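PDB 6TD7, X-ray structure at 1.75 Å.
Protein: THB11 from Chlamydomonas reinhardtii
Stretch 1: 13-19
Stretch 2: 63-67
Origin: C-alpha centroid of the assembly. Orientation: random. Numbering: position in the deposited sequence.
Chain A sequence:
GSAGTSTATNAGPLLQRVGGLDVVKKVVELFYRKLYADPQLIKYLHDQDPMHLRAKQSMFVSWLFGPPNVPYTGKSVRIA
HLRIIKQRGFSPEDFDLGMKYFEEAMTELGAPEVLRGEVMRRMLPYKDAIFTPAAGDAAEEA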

# COMPACT_ATOMS: atom_id res chain seq x y z
N PRO A 13 -0.91 8.08 -19.50
CA PRO A 13 -1.43 7.66 -18.19
C PRO A 13 -0.47 6.73 -17.46
O PRO A 13 0.21 5.90 -18.05
N LEU A 14 -0.46 6.88 -16.13
CA LEU A 14 0.42 6.10 -15.26
C LEU A 14 0.25 4.60 -15.48
O LEU A 14 1.23 3.84 -15.41
N LEU A 15 -0.98 4.15 -15.74
CA LEU A 15 -1.24 2.72 -15.88
C LEU A 15 -0.50 2.15 -17.09
O LEU A 15 0.06 1.06 -17.02
N GLN A 16 -0.51 2.89 -18.20
CA GLN A 16 0.25 2.48 -19.38
C GLN A 16 1.74 2.57 -19.14
O GLN A 16 2.50 1.68 -19.54
N ARG A 17 2.19 3.64 -18.48
CA ARG A 17 3.62 3.86 -18.31
C ARG A 17 4.26 2.73 -17.50
O ARG A 17 5.34 2.25 -17.85
N VAL A 18 3.59 2.28 -16.44
CA VAL A 18 4.13 1.18 -15.64
C VAL A 18 4.04 -0.17 -16.35
O VAL A 18 4.61 -1.15 -15.85
N GLY A 19 3.37 -0.24 -17.49
CA GLY A 19 3.30 -1.47 -18.25
C GLY A 19 1.96 -2.17 -18.26
O GLY A 19 1.89 -3.31 -18.75
N TRP A 63 -7.14 3.44 -7.56
CA TRP A 63 -6.93 4.88 -7.52
C TRP A 63 -5.46 5.24 -7.71
O TRP A 63 -5.12 6.17 -8.44
N LEU A 64 -4.58 4.48 -7.06
CA LEU A 64 -3.16 4.83 -7.03
C LEU A 64 -2.56 4.86 -8.43
O LEU A 64 -1.78 5.77 -8.75
N PHE A 65 -2.88 3.88 -9.26
CA PHE A 65 -2.37 3.84 -10.63
C PHE A 65 -3.33 4.49 -11.62
O PHE A 65 -3.11 4.40 -12.83
N GLY A 66 -4.35 5.18 -11.12
CA GLY A 66 -5.32 5.82 -11.98
C GLY A 66 -4.92 7.23 -12.34
O GLY A 66 -3.77 7.66 -12.16
N PRO A 67 -5.87 7.99 -12.88
CA PRO A 67 -5.60 9.39 -13.26
C PRO A 67 -4.98 10.17 -12.12
O PRO A 67 -5.27 9.92 -10.94

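A small, mostly apolar contact joins the first turn of one helix to the end of another, with Phe65 packed against Leu14 and Val18 and two waters linking the backbones where no direct hydrogen bond crosses. The two stretches bury 230 Å² between them, both sides summed, and the largest share falls on Phe65. Pro13 takes the N-cap position of the first helix; Arg17 N bonds to Pro13 O (3.0 Å) and Val18 N to Leu14 O (3.0 Å). Leu14 and Val18, about one turn apart, both direct their CA-to-CB bonds toward the second stretch. Leu14, with chi1 t and chi2 p, is buried and makes the most contacts from its side. Its CD2 lies 3.4 Å from Leu64 O and 3.8 Å from Phe65 CA, resting on the backbone where the second helix gives out, while Leu14 CG approaches Phe65 CD1 at 4.2 Å. Val18, chi1 p, adds its CG1 at 4.3 Å from the same Phe65 CD1. Phe65 is the first residue to leave helical backbone angles; its CA-to-CB bond points sideways, and chi1 m with chi2 near -83° brings the ring alongside these two aliphatic groups, both of which meet it obliquely. Leu64, t and p, is buried too, but its side chain comes no nearer than Leu64 CG to Leu14 CD2, 6.0 Å, and its part in the contact is through its carbonyl. Leu15, also t and p, sets its CA-to-CB bond sideways and remains exposed; its CB lies 3.7 Å from Phe65 O.

The polar side of the contact is backbone and water. Leu15 N and Phe65 O stand 3.6 Å apart, and water 2 bridges them, accepting from Leu15 N at 2.9 Å and donating to Phe65 O at 2.8 Å. Water 1 accepts from Leu14 N at a short 2.5 Å and donates a weak bond to Gly66 O at 3.4 Å. Amides in the first turn of a helix have no carbonyl of a preceding turn to bind, and here the waters serve them while tying them to the carbonyls of the other stretch. Gly66 N turns back to Trp63 O (3.0 Å), closing the end of the second helix. Gly19 is the first residue after the first helix to leave helical angles, in a Schellman motif. The Gln16, Arg17 and Trp63 side chains stay out of reach; Arg17 NH1 and NH2 and Trp63 NE1 are hydrogen-bonded elsewhere in the structure.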

# COMPACT_ATOMS: atom_id res chain seq x y z
CB PRO A 13 -2.74 6.94 -18.55
CG PRO A 13 -2.56 6.50 -19.95
CD PRO A 13 -1.71 7.55 -20.61
CB LEU A 14 0.11 6.48 -13.81
CG LEU A 14 0.83 5.81 -12.65
CD1 LEU A 14 2.31 5.96 -12.78
CD2 LEU A 14 0.34 6.43 -11.35
CB LEU A 15 -2.74 2.49 -16.00
CG LEU A 15 -3.27 1.09 -16.30
CD1 LEU A 15 -2.93 0.12 -15.19
CD2 LEU A 15 -4.78 1.16 -16.51
CB GLN A 16 -0.16 3.34 -20.57
CG GLN A 16 0.72 3.23 -21.81
CD GLN A 16 0.39 4.29 -22.85
OE1 GLN A 16 -0.35 5.24 -22.57
NE2 GLN A 16 0.94 4.14 -24.05
CB ARG A 17 3.87 5.23 -17.67
CG ARG A 17 3.69 6.37 -18.67
CD ARG A 17 4.05 7.74 -18.11
NE ARG A 17 2.99 8.30 -17.27
CZ ARG A 17 3.12 8.62 -15.99
NH1 ARG A 17 4.28 8.46 -15.35
NH2 ARG A 17 2.08 9.12 -15.33
CB VAL A 18 3.42 1.09 -14.27
CG1 VAL A 18 2.06 0.42 -14.40
CG2 VAL A 18 4.28 0.33 -13.27
CB TRP A 63 -7.43 5.45 -6.18
CG TRP A 63 -6.91 6.84 -5.88
CD1 TRP A 63 -7.45 8.02 -6.30
CD2 TRP A 63 -5.76 7.18 -5.08
NE1 TRP A 63 -6.71 9.07 -5.83
CE2 TRP A 63 -5.67 8.59 -5.08
CE3 TRP A 63 -4.81 6.44 -4.38
CZ2 TRP A 63 -4.65 9.27 -4.40
CZ3 TRP A 63 -3.80 7.11 -3.70
CH2 TRP A 63 -3.73 8.52 -3.72
CB LEU A 64 -2.41 3.84 -6.15
CG LEU A 64 -0.90 4.03 -6.03
CD1 LEU A 64 -0.57 5.28 -5.25
CD2 LEU A 64 -0.32 2.81 -5.35
CB PHE A 65 -2.07 2.40 -11.04
CG PHE A 65 -0.88 1.82 -10.33
CD1 PHE A 65 0.41 2.06 -10.78
CD2 PHE A 65 -1.04 1.04 -9.19
CE1 PHE A 65 1.50 1.53 -10.13
CE2 PHE A 65 0.05 0.52 -8.53
CZ PHE A 65 1.32 0.76 -9.00
CB PRO A 67 -7.00 9.92 -13.61
CG PRO A 67 -7.74 8.71 -14.08
CD PRO A 67 -7.23 7.56 -13.25
O HOH W 1 -2.31 8.32 -15.18
O HOH W 2 -3.28 5.85 -15.18